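PDB 5V8C: transcriptional regulator from Actinomyces oris, which probably acts as a LytR-Cps2A-Psr phosphotransferase, named LcpA, that mediates glycosylation of a protein anchored to the bacterial cell wall. Local coordinates for residues P4-I9 and I225-T231; D8-P12 and P94-N99; L70-L74 and D84-T88; C102-P108 and Y283-R289. One frame throughout, in Å; residues are numbered along the deposited sequence. Where two conformers were deposited one is given.

Contacts 1, 2 and 4 fasten the two ends of the chain to the body of the LytR-Cps2A-Psr fold. Contact 1 adds strand 5-7 to the edge of the mixed sheet; contact 2 continues from it, sharing Asp8 and Ile9, with centres about 11 Å apart. Contacts 2 and 4 use the start and end of helix 94-105, centres about 13 Å apart, and Pro12 CB packs on the disulfide of contact 4. Contact 3, about 16 Å from both between centres, is nested along the chain inside contacts 1 and 2. Contact 4 follows contacts 2 and 3 and crosses contact 1. Both chain ends are thus held to the fold near helix 94-105, the C-terminal one covalently.

Contact 1. Residues P4-I9 and I225-T231; sequences PARVDI and ITLDSGT
Four backbone hydrogen bonds join these segments as parallel strands: Ala5 N to Ile225 O (3.1 Å), Leu227 N to Ala5 O (2.9 Å), Val7 N to Leu227 O (3.0 Å) and Ser229 N to Val7 O (2.8 Å). Strand 5-7 thereby becomes an outermost strand of the central mixed sheet, beside 226-228. Bridges pair Ala5 with Thr226, Arg6 with Leu227 and Val7 with Asp228; the strand axes come within 4.6 Å and cross at -34°. Beyond the last bridge Ser229 OG donates to Asp8 OD1 (2.9 Å), and a type I turn runs from Asp228 to Thr231. Arg6, all m through chi3, is long enough to reach across to that turn, giving weak bonds from NH2 to Asp228 O (3.4 Å) and Ser229 O (3.5 Å). Arg6 and Leu227 share one sheet face; small Ala5 and beta-branched Thr226 and Val7, which suit an extended strand, lie on the other with Asp228, whose OD2 takes the amide of Leu112. At the strand entrance Pro4 packs CG against Leu227 CD1 at 4.0 Å.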
loop_
_atom_site.group_PDB
_atom_site.type_symbol
_atom_site.label_atom_id
_atom_site.label_comp_id
_atom_site.label_asym_id
_atom_site.label_seq_id
_atom_site.Cartn_x
_atom_site.Cartn_y
_atom_site.Cartn_z
ATOM N N PRO A 4 14.392 -12.770 4.739
ATOM C CA PRO A 4 14.089 -11.449 4.171
ATOM C C PRO A 4 15.328 -10.586 3.997
ATOM O O PRO A 4 16.289 -10.739 4.753
ATOM C CB PRO A 4 13.134 -10.838 5.203
ATOM C CG PRO A 4 13.540 -11.462 6.492
ATOM C CD PRO A 4 13.936 -12.873 6.143
ATOM N N ALA A 5 15.286 -9.645 3.036
ATOM C CA ALA A 5 16.362 -8.675 2.848
ATOM C C ALA A 5 16.269 -7.670 3.995
ATOM O O ALA A 5 15.172 -7.414 4.508
ATOM C CB ALA A 5 16.204 -7.961 1.516
ATOM N N ARG A 6 17.412 -7.166 4.458
ATOM C CA ARG A 6 17.392 -6.243 5.585
ATOM C C ARG A 6 17.858 -4.837 5.220
ATOM O O ARG A 6 18.726 -4.660 4.359
ATOM C CB ARG A 6 18.168 -6.796 6.793
ATOM C CG ARG A 6 17.880 -8.264 7.138
ATOM C CD ARG A 6 16.412 -8.564 7.393
ATOM N NE ARG A 6 15.950 -8.014 8.663
ATOM C CZ ARG A 6 15.303 -8.718 9.584
ATOM N NH1 ARG A 6 15.031 -10.002 9.378
ATOM N NH2 ARG A 6 14.927 -8.148 10.719
ATOM N N VAL A 7 17.238 -3.836 5.851
ATOM C CA VAL A 7 17.592 -2.441 5.653
ATOM C C VAL A 7 17.686 -1.744 6.992
ATOM O O VAL A 7 16.812 -1.908 7.840
ATOM C CB VAL A 7 16.672 -1.680 4.661
ATOM C CG1 VAL A 7 17.082 -1.943 3.220
ATOM C CG2 VAL A 7 15.199 -2.014 4.883
ATOM N N ASP A 8 18.762 -0.990 7.202
ATOM C CA ASP A 8 18.893 -0.238 8.436
ATOM C C ASP A 8 18.057 1.029 8.287
ATOM O O ASP A 8 18.252 1.789 7.335
ATOM C CB ASP A 8 20.369 0.090 8.738
ATOM C CG ASP A 8 21.261 -1.127 8.926
ATOM O OD1 ASP A 8 21.071 -1.859 9.929
ATOM O OD2 ASP A 8 22.189 -1.314 8.106
ATOM N N ILE A 9 17.050 1.188 9.150
ATOM C CA ILE A 9 16.212 2.377 9.158
ATOM C C ILE A 9 16.155 2.934 10.562
ATOM O O ILE A 9 15.925 2.185 11.515
ATOM C CB ILE A 9 14.796 2.123 8.534
ATOM C CG1 ILE A 9 14.801 2.393 7.024
ATOM C CG2 ILE A 9 13.685 2.959 9.208
ATOM C CD1 ILE A 9 14.956 1.232 6.245
ATOM N N ILE A 225 10.427 -10.305 0.502
ATOM C CA ILE A 225 10.130 -9.142 1.328
ATOM C C ILE A 225 11.419 -8.532 1.845
ATOM O O ILE A 225 12.381 -9.248 2.137
ATOM C CB ILE A 225 9.209 -9.610 2.510
ATOM C CG1 ILE A 225 7.706 -9.568 2.137
ATOM C CG2 ILE A 225 9.470 -8.913 3.867
ATOM C CD1 ILE A 225 7.268 -8.434 1.406
ATOM N N THR A 226 11.410 -7.210 2.021
ATOM C CA THR A 226 12.494 -6.480 2.650
ATOM C C THR A 226 11.927 -5.886 3.944
ATOM O O THR A 226 10.826 -5.338 3.939
ATOM C CB THR A 226 13.100 -5.464 1.676
ATOM O OG1 THR A 226 13.489 -6.145 0.484
ATOM C CG2 THR A 226 14.299 -4.742 2.258
ATOM N N LEU A 227 12.640 -6.089 5.061
ATOM C CA LEU A 227 12.267 -5.623 6.396
ATOM C C LEU A 227 13.353 -4.720 6.952
ATOM O O LEU A 227 14.538 -4.961 6.692
ATOM C CB LEU A 227 12.136 -6.816 7.366
ATOM C CG LEU A 227 10.946 -7.749 7.221
ATOM C CD1 LEU A 227 11.020 -8.867 8.247
ATOM C CD2 LEU A 227 9.617 -6.995 7.327
ATOM N N ASP A 228 12.973 -3.756 7.816
ATOM C CA ASP A 228 13.978 -2.961 8.506
ATOM C C ASP A 228 14.700 -3.881 9.494
ATOM O O ASP A 228 14.173 -4.935 9.843
ATOM C CB ASP A 228 13.371 -1.732 9.204
ATOM C CG ASP A 228 12.462 -2.063 10.360
ATOM O OD1 ASP A 228 12.966 -2.169 11.505
ATOM O OD2 ASP A 228 11.248 -2.200 10.132
ATOM N N SER A 229 15.908 -3.506 9.911
ATOM C CA SER A 229 16.733 -4.313 10.806
ATOM C C SER A 229 16.094 -4.580 12.165
ATOM O O SER A 229 16.293 -5.660 12.711
ATOM C CB SER A 229 18.107 -3.679 10.977
ATOM O OG SER A 229 18.761 -3.532 9.728
ATOM N N GLY A 230 15.296 -3.633 12.662
ATOM C CA GLY A 230 14.663 -3.721 13.977
ATOM C C GLY A 230 13.361 -4.490 14.063
ATOM O O GLY A 230 12.854 -4.728 15.162
ATOM N N THR A 231 12.786 -4.864 12.915
ATOM C CA THR A 231 11.521 -5.592 12.898
ATOM C C THR A 231 11.782 -7.088 12.751
ATOM O O THR A 231 12.600 -7.496 11.926
ATOM C CB THR A 231 10.550 -4.989 11.863
ATOM O OG1 THR A 231 9.245 -5.525 12.072
ATOM C CG2 THR A 231 10.975 -5.236 10.433
HETATM O O HOH W 1 16.338 -0.769 11.051
#

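Contact 2. Residues D8-P12 and P94-N99; sequences DIAMP and PQNTVN
An irregular, extended segment, 8-12, passes along the first turns of helix 94-105, meeting the residues spaced for one side of it: Pro94, Gln95, Val98 and, marginally, Asn99. The CA atoms are nearest at Ile9-Gln95 (5.9 Å) and Pro12-Asn99 (6.9 Å). Ile9, its CB directed at the helix, is the main bump. Its CD1 rests on Pro94 CG (3.8 Å) and its CG2 approaches Val98 CG2 (4.3 Å), so the branched side chain fills the hollow between these two residues, with Leu112 of strand 111-115 touching both Ile9 and Pro94. Val98 is also covered by the compact, puckered ring of Pro12, CD to CG1 at 3.6 Å. Here the segment leaving the edge strand 5-7 of the central sheet is laid against the start of a helix that packs on strand 23-28 through Val98 and Leu24. Between the two apolar bumps, Gln95 (chi1 t, chi2 p) extends its amide to the backbone of Ala10, where a small methyl leaves it room: Ala10 N donates to Gln95 OE1 (2.7 Å) and Gln95 NE2 to Ala10 O (3.0 Å). Gln95 NE2 also donates to Asn99 OD1 at 2.9 Å, so it has two acceptors.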
loop_
_atom_site.group_PDB
_atom_site.type_symbol
_atom_site.label_atom_id
_atom_site.label_comp_id
_atom_site.label_asym_id
_atom_site.label_seq_id
_atom_site.Cartn_x
_atom_site.Cartn_y
_atom_site.Cartn_z
ATOM N N ASP A 8 18.762 -0.990 7.202
ATOM C CA ASP A 8 18.893 -0.238 8.436
ATOM C C ASP A 8 18.057 1.029 8.287
ATOM O O ASP A 8 18.252 1.789 7.335
ATOM C CB ASP A 8 20.369 0.090 8.738
ATOM C CG ASP A 8 21.261 -1.127 8.926
ATOM O OD1 ASP A 8 21.071 -1.859 9.929
ATOM O OD2 ASP A 8 22.189 -1.314 8.106
ATOM N N ILE A 9 17.050 1.188 9.150
ATOM C CA ILE A 9 16.212 2.377 9.158
ATOM C C ILE A 9 16.155 2.934 10.562
ATOM O O ILE A 9 15.925 2.185 11.515
ATOM C CB ILE A 9 14.796 2.123 8.534
ATOM C CG1 ILE A 9 14.801 2.393 7.024
ATOM C CG2 ILE A 9 13.685 2.959 9.208
ATOM C CD1 ILE A 9 14.956 1.232 6.245
ATOM N N ALA A 10 16.406 4.244 10.695
ATOM C CA ALA A 10 16.279 4.949 11.964
ATOM C C ALA A 10 14.808 5.332 12.071
ATOM O O ALA A 10 14.343 6.235 11.365
ATOM C CB ALA A 10 17.168 6.189 11.983
ATOM N N MET A 11 14.072 4.574 12.901
ATOM C CA MET A 11 12.644 4.787 13.099
ATOM C C MET A 11 12.375 6.131 13.761
ATOM O O MET A 11 13.156 6.570 14.601
ATOM C CB MET A 11 12.001 3.637 13.890
ATOM C CG MET A 11 11.826 2.358 13.081
ATOM S SD MET A 11 10.866 2.557 11.552
ATOM C CE MET A 11 10.925 0.950 10.955
ATOM N N PRO A 12 11.295 6.857 13.353
ATOM C CA PRO A 12 11.035 8.167 13.971
ATOM C C PRO A 12 10.566 8.031 15.414
ATOM O O PRO A 12 10.192 6.945 15.846
ATOM C CB PRO A 12 9.916 8.766 13.093
ATOM C CG PRO A 12 9.791 7.876 11.918
ATOM C CD PRO A 12 10.247 6.534 12.363
ATOM N N PRO A 94 14.357 4.335 1.524
ATOM C CA PRO A 94 13.187 4.228 2.418
ATOM C C PRO A 94 13.253 5.160 3.615
ATOM O O PRO A 94 12.211 5.556 4.125
ATOM C CB PRO A 94 13.224 2.770 2.877
ATOM C CG PRO A 94 14.637 2.315 2.630
ATOM C CD PRO A 94 15.023 3.029 1.368
ATOM N N GLN A 95 14.473 5.510 4.058
ATOM C CA GLN A 95 14.688 6.416 5.186
ATOM C C GLN A 95 14.032 7.768 4.928
ATOM O O GLN A 95 13.461 8.356 5.843
ATOM C CB GLN A 95 16.187 6.584 5.484
ATOM C CG GLN A 95 16.470 7.387 6.754
ATOM C CD GLN A 95 15.931 6.719 7.996
ATOM O OE1 GLN A 95 16.444 5.694 8.439
ATOM N NE2 GLN A 95 14.877 7.275 8.580
ATOM N N ASN A 96 14.069 8.229 3.673
ATOM C CA ASN A 96 13.465 9.497 3.281
ATOM C C ASN A 96 11.946 9.439 3.314
ATOM O O ASN A 96 11.326 10.394 3.774
ATOM C CB ASN A 96 13.963 9.949 1.920
ATOM C CG ASN A 96 13.662 11.395 1.653
ATOM O OD1 ASN A 96 13.881 12.266 2.507
ATOM N ND2 ASN A 96 13.087 11.668 0.492
ATOM N N THR A 97 11.353 8.322 2.847
ATOM C CA THR A 97 9.900 8.090 2.890
ATOM C C THR A 97 9.415 8.014 4.348
ATOM O O THR A 97 8.419 8.656 4.687
ATOM C CB THR A 97 9.524 6.818 2.118
ATOM O OG1 THR A 97 10.100 6.880 0.817
ATOM C CG2 THR A 97 8.022 6.628 2.002
ATOM N N VAL A 98 10.134 7.254 5.203
ATOM C CA VAL A 98 9.840 7.120 6.633
ATOM C C VAL A 98 9.881 8.521 7.300
ATOM O O VAL A 98 8.955 8.888 8.029
ATOM C CB VAL A 98 10.797 6.089 7.305
ATOM C CG1 VAL A 98 10.874 6.281 8.811
ATOM C CG2 VAL A 98 10.382 4.657 6.978
ATOM N N ASN A 99 10.911 9.319 6.977
ATOM C CA ASN A 99 11.069 10.664 7.505
ATOM C C ASN A 99 10.015 11.636 6.975
ATOM O O ASN A 99 9.443 12.384 7.764
ATOM C CB ASN A 99 12.485 11.176 7.252
ATOM C CG ASN A 99 13.552 10.474 8.068
ATOM O OD1 ASN A 99 13.275 9.672 8.964
ATOM N ND2 ASN A 99 14.805 10.753 7.763
#

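Contact 3. Residues L70-L74 and D84-T88; sequences LPRDL and DRLAT. With PO4 (phosphate ion), chain C.
The contact closes the open base of the antiparallel hairpin 75-77/83-85: the turn 71-74 leads into its first strand and segment 84-88 leaves its second, just beyond the Asp84-Ile76 backbone pairing. Leu70 directs its CB toward Leu86, whose CD2 lies 3.5 Å from Leu70 CB; Leu101 of helix 94-105 packs on Leu70 as well. Pro71 opens a type I turn to Leu74, in which Leu74 N donates to Pro71 O (3.2 Å). Arg72 O accepts a hydrogen bond from Ala87 N (2.9 Å). The Arg72 side chain, p then t, stretches past the small methyl of Ala87, which sits over one face of the guanidinium with CB 3.4 Å from Arg72 NH2. Asp73 turns its CB away, while its O meets the aliphatic CG of Arg85 at 3.5 Å. Leu74 O receives Leu86 N (2.9 Å), and Leu74 CD2 packs on Leu86 CD1 (3.8 Å); a long apolar side chain suits buried position 86 because it reaches both leucines. Arg72 and Arg85, NH1 to NH1 4.1 Å, converge beside a phosphate ion, probably from the crystallisation liquor, with Arg51 near Arg85. Such a cluster is consistent with the site where LCP phosphotransferases bind the phosphates of their lipid-linked substrate. The phosphate probably offsets part of this like charge through weak bonds: Arg72 NH2 to phosphate O3 at 3.5 Å and Arg85 NH2 to phosphate O2 at 3.3 Å.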
loop_
_atom_site.group_PDB
_atom_site.type_symbol
_atom_site.label_atom_id
_atom_site.label_comp_id
_atom_site.label_asym_id
_atom_site.label_seq_id
_atom_site.Cartn_x
_atom_site.Cartn_y
_atom_site.Cartn_z
ATOM N N LEU A 70 -2.362 5.440 1.189
ATOM C CA LEU A 70 -1.904 6.806 0.939
ATOM C C LEU A 70 -1.625 7.003 -0.548
ATOM O O LEU A 70 -0.764 6.308 -1.094
ATOM C CB LEU A 70 -0.655 7.124 1.769
ATOM C CG LEU A 70 -0.804 7.068 3.293
ATOM C CD1 LEU A 70 0.553 7.168 3.974
ATOM C CD2 LEU A 70 -1.733 8.155 3.810
ATOM N N PRO A 71 -2.361 7.914 -1.229
ATOM C CA PRO A 71 -2.136 8.116 -2.675
ATOM C C PRO A 71 -0.714 8.586 -3.001
ATOM O O PRO A 71 -0.205 9.493 -2.349
ATOM C CB PRO A 71 -3.201 9.148 -3.058
ATOM C CG PRO A 71 -3.540 9.841 -1.800
ATOM C CD PRO A 71 -3.419 8.811 -0.724
ATOM N N ARG A 72 -0.058 7.919 -3.971
ATOM C CA ARG A 72 1.334 8.167 -4.375
ATOM C C ARG A 72 1.604 9.596 -4.886
ATOM O O ARG A 72 2.703 10.120 -4.704
ATOM C CB ARG A 72 1.791 7.116 -5.410
ATOM C CG ARG A 72 1.038 7.180 -6.753
ATOM C CD ARG A 72 1.516 6.176 -7.797
ATOM N NE ARG A 72 2.931 6.340 -8.152
ATOM C CZ ARG A 72 3.395 7.252 -9.003
ATOM N NH1 ARG A 72 2.569 8.122 -9.571
ATOM N NH2 ARG A 72 4.691 7.308 -9.282
ATOM N N ASP A 73 0.600 10.205 -5.534
ATOM C CA ASP A 73 0.688 11.546 -6.117
ATOM C C ASP A 73 0.521 12.643 -5.070
ATOM O O ASP A 73 0.794 13.801 -5.362
ATOM C CB ASP A 73 -0.316 11.711 -7.277
ATOM C CG ASP A 73 -1.727 11.213 -6.988
ATOM O OD1 ASP A 73 -1.894 9.987 -6.770
ATOM O OD2 ASP A 73 -2.675 12.036 -7.048
ATOM N N LEU A 74 0.128 12.273 -3.835
ATOM C CA LEU A 74 -0.057 13.222 -2.733
ATOM C C LEU A 74 1.265 13.924 -2.365
ATOM O O LEU A 74 2.272 13.265 -2.129
ATOM C CB LEU A 74 -0.670 12.501 -1.518
ATOM C CG LEU A 74 -0.768 13.276 -0.204
ATOM C CD1 LEU A 74 -2.037 14.129 -0.149
ATOM C CD2 LEU A 74 -0.684 12.339 0.980
ATOM N N ASP A 84 7.658 17.278 -1.483
ATOM C CA ASP A 84 7.857 16.158 -2.400
ATOM C C ASP A 84 6.573 15.358 -2.493
ATOM O O ASP A 84 5.799 15.319 -1.534
ATOM C CB ASP A 84 8.971 15.208 -1.907
ATOM C CG ASP A 84 10.385 15.763 -1.748
ATOM O OD1 ASP A 84 10.651 16.891 -2.242
ATOM O OD2 ASP A 84 11.241 15.049 -1.166
ATOM N N ARG A 85 6.374 14.652 -3.618
ATOM C CA ARG A 85 5.248 13.740 -3.745
ATOM C C ARG A 85 5.651 12.431 -3.074
ATOM O O ARG A 85 6.829 12.057 -3.117
ATOM C CB ARG A 85 4.886 13.487 -5.212
ATOM C CG ARG A 85 4.185 14.651 -5.893
ATOM C CD ARG A 85 3.733 14.280 -7.299
ATOM N NE ARG A 85 4.813 13.653 -8.059
ATOM C CZ ARG A 85 4.656 12.605 -8.855
ATOM N NH1 ARG A 85 3.452 12.078 -9.040
ATOM N NH2 ARG A 85 5.698 12.087 -9.493
ATOM N N LEU A 86 4.678 11.740 -2.456
ATOM C CA LEU A 86 4.883 10.473 -1.760
ATOM C C LEU A 86 5.709 9.461 -2.577
ATOM O O LEU A 86 6.618 8.833 -2.041
ATOM C CB LEU A 86 3.524 9.872 -1.371
ATOM C CG LEU A 86 3.164 9.874 0.108
ATOM C CD1 LEU A 86 2.954 11.278 0.614
ATOM C CD2 LEU A 86 1.902 9.091 0.343
ATOM N N ALA A 87 5.421 9.339 -3.874
ATOM C CA ALA A 87 6.123 8.411 -4.761
ATOM C C ALA A 87 7.603 8.777 -4.938
ATOM O O ALA A 87 8.454 7.898 -5.071
ATOM C CB ALA A 87 5.429 8.373 -6.116
ATOM N N THR A 88 7.892 10.075 -4.924
ATOM C CA THR A 88 9.212 10.637 -5.150
ATOM C C THR A 88 10.099 10.535 -3.900
ATOM O O THR A 88 11.312 10.393 -4.041
ATOM C CB THR A 88 9.046 12.046 -5.736
ATOM O OG1 THR A 88 9.162 11.924 -7.146
ATOM C CG2 THR A 88 10.051 13.062 -5.205
HETATM P P PO4 C . 4.844 9.413 -13.146
HETATM O O1 PO4 C . 5.871 10.236 -14.055
HETATM O O2 PO4 C . 4.327 10.359 -11.963
HETATM O O3 PO4 C . 5.588 8.144 -12.517
HETATM O O4 PO4 C . 3.642 8.939 -14.008
#

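Contact 4. Residues C102-P108 and Y283-R289; sequences CTGLGIP and YSPKTCR
A covalent bond dominates: the disulfide Cys102 SG-Cys288 SG, 2.0 Å long with chi3 -125° and both cysteines t, ties the last turn of helix 94-105 to the start of strand 288-289. Close backbone packing follows. Gly106, just past the helix with positive phi (79°), brings its CA within 3.6 Å of Pro285 CA, so a CB would collide with Ser284 and Pro285. Its CA-H also faces Ser284 O (CA to O 3.4 Å). Thus the C-terminal part of the chain, paired through Arg289 with Thr13 of strand 13-14, is cross-linked to helix 94-105. Polar contact is slight: Ser284 N donates weakly to Gly106 O (3.4 Å). Apolar packing centres on Tyr283 (chi1 m), whose flat ring takes Ile107 CB over its face, a CH-pi contact 4.0 Å from the centroid. Pro108 fits between ring and disulfide, with CD 3.5 Å from Tyr283 CD1 and CB 3.8 Å from Cys288 SG.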
loop_
_atom_site.group_PDB
_atom_site.type_symbol
_atom_site.label_atom_id
_atom_site.label_comp_id
_atom_site.label_asym_id
_atom_site.label_seq_id
_atom_site.Cartn_x
_atom_site.Cartn_y
_atom_site.Cartn_z
ATOM N N CYS A 102 6.488 11.303 8.547
ATOM C CA CYS A 102 6.530 11.888 9.879
ATOM C C CYS A 102 6.410 13.425 9.834
ATOM O O CYS A 102 5.496 13.988 10.437
ATOM C CB CYS A 102 7.799 11.448 10.601
ATOM S SG CYS A 102 8.032 12.225 12.218
ATOM N N THR A 103 7.332 14.102 9.142
ATOM C CA THR A 103 7.326 15.564 9.094
ATOM C C THR A 103 6.137 16.149 8.303
ATOM O O THR A 103 5.792 17.312 8.505
ATOM C CB THR A 103 8.672 16.128 8.592
ATOM O OG1 THR A 103 8.730 16.048 7.175
ATOM C CG2 THR A 103 9.870 15.437 9.194
ATOM N N GLY A 104 5.539 15.350 7.421
ATOM C CA GLY A 104 4.446 15.785 6.560
ATOM C C GLY A 104 3.052 15.361 6.973
ATOM O O GLY A 104 2.091 16.100 6.748
ATOM N N LEU A 105 2.907 14.158 7.525
ATOM C CA LEU A 105 1.583 13.687 7.916
ATOM C C LEU A 105 1.484 13.351 9.388
ATOM O O LEU A 105 0.377 13.213 9.908
ATOM C CB LEU A 105 1.140 12.493 7.053
ATOM C CG LEU A 105 0.853 12.795 5.584
ATOM C CD1 LEU A 105 0.524 11.529 4.827
ATOM C CD2 LEU A 105 -0.257 13.840 5.427
ATOM N N GLY A 106 2.637 13.244 10.045
ATOM C CA GLY A 106 2.739 12.905 11.456
ATOM C C GLY A 106 2.585 11.427 11.723
ATOM O O GLY A 106 2.137 11.043 12.805
ATOM N N ILE A 107 2.941 10.578 10.741
ATOM C CA ILE A 107 2.817 9.147 10.955
ATOM C C ILE A 107 4.181 8.566 11.404
ATOM O O ILE A 107 5.124 8.484 10.610
ATOM C CB ILE A 107 2.095 8.347 9.804
ATOM C CG1 ILE A 107 3.061 7.567 8.893
ATOM C CG2 ILE A 107 1.131 9.199 8.977
ATOM C CD1 ILE A 107 3.174 6.107 9.287
ATOM N N PRO A 108 4.303 8.191 12.701
ATOM C CA PRO A 108 5.560 7.598 13.180
ATOM C C PRO A 108 5.599 6.091 12.901
ATOM O O PRO A 108 4.909 5.305 13.557
ATOM C CB PRO A 108 5.565 7.932 14.687
ATOM C CG PRO A 108 4.172 8.466 15.001
ATOM C CD PRO A 108 3.310 8.242 13.788
ATOM N N TYR A 283 -2.164 10.552 14.521
ATOM C CA TYR A 283 -1.092 11.085 13.682
ATOM C C TYR A 283 -1.228 12.590 13.523
ATOM O O TYR A 283 -2.288 13.071 13.115
ATOM C CB TYR A 283 -1.088 10.431 12.290
ATOM C CG TYR A 283 -1.063 8.917 12.281
ATOM C CD1 TYR A 283 -0.137 8.209 13.043
ATOM C CD2 TYR A 283 -1.896 8.194 11.436
ATOM C CE1 TYR A 283 -0.075 6.819 13.000
ATOM C CE2 TYR A 283 -1.841 6.805 11.380
ATOM C CZ TYR A 283 -0.927 6.119 12.162
ATOM O OH TYR A 283 -0.883 4.746 12.114
ATOM N N SER A 284 -0.151 13.333 13.825
ATOM C CA SER A 284 -0.102 14.785 13.680
ATOM C C SER A 284 1.353 15.216 13.470
ATOM O O SER A 284 2.223 14.750 14.213
ATOM C CB SER A 284 -0.696 15.470 14.908
ATOM O OG SER A 284 -0.771 16.874 14.728
ATOM N N PRO A 285 1.661 16.059 12.448
ATOM C CA PRO A 285 3.064 16.458 12.224
ATOM C C PRO A 285 3.748 17.077 13.443
ATOM O O PRO A 285 4.908 16.762 13.707
ATOM C CB PRO A 285 2.983 17.436 11.042
ATOM C CG PRO A 285 1.566 17.852 10.972
ATOM C CD PRO A 285 0.762 16.693 11.465
ATOM N N LYS A 286 3.009 17.902 14.214
ATOM C CA LYS A 286 3.500 18.590 15.414
ATOM C C LYS A 286 4.053 17.649 16.481
ATOM O O LYS A 286 4.955 18.041 17.218
ATOM C CB LYS A 286 2.400 19.475 16.020
ATOM N N THR A 287 3.539 16.411 16.549
ATOM C CA THR A 287 3.942 15.439 17.566
ATOM C C THR A 287 4.892 14.332 17.043
ATOM O O THR A 287 5.192 13.392 17.782
ATOM C CB THR A 287 2.691 14.852 18.253
ATOM O OG1 THR A 287 1.919 14.119 17.299
ATOM C CG2 THR A 287 1.827 15.921 18.924
ATOM N N CYS A 288 5.401 14.456 15.806
ATOM C CA CYS A 288 6.297 13.448 15.232
ATOM C C CYS A 288 7.685 14.026 14.921
ATOM O O CYS A 288 7.781 15.162 14.469
ATOM C CB CYS A 288 5.660 12.806 14.001
ATOM S SG CYS A 288 6.564 11.376 13.348
ATOM N N ARG A 289 8.757 13.237 15.134
ATOM C CA ARG A 289 10.135 13.687 14.892
ATOM C C ARG A 289 11.058 12.576 14.340
ATOM O O ARG A 289 11.235 11.541 14.988
ATOM C CB ARG A 289 10.728 14.307 16.170
ATOM C CG ARG A 289 12.142 14.865 16.032
ATOM C CD ARG A 289 12.801 14.930 17.397
ATOM N NE ARG A 289 14.142 15.515 17.370
ATOM C CZ ARG A 289 15.265 14.814 17.259
ATOM N NH1 ARG A 289 16.441 15.427 17.273
ATOM N NH2 ARG A 289 15.221 13.494 17.127
#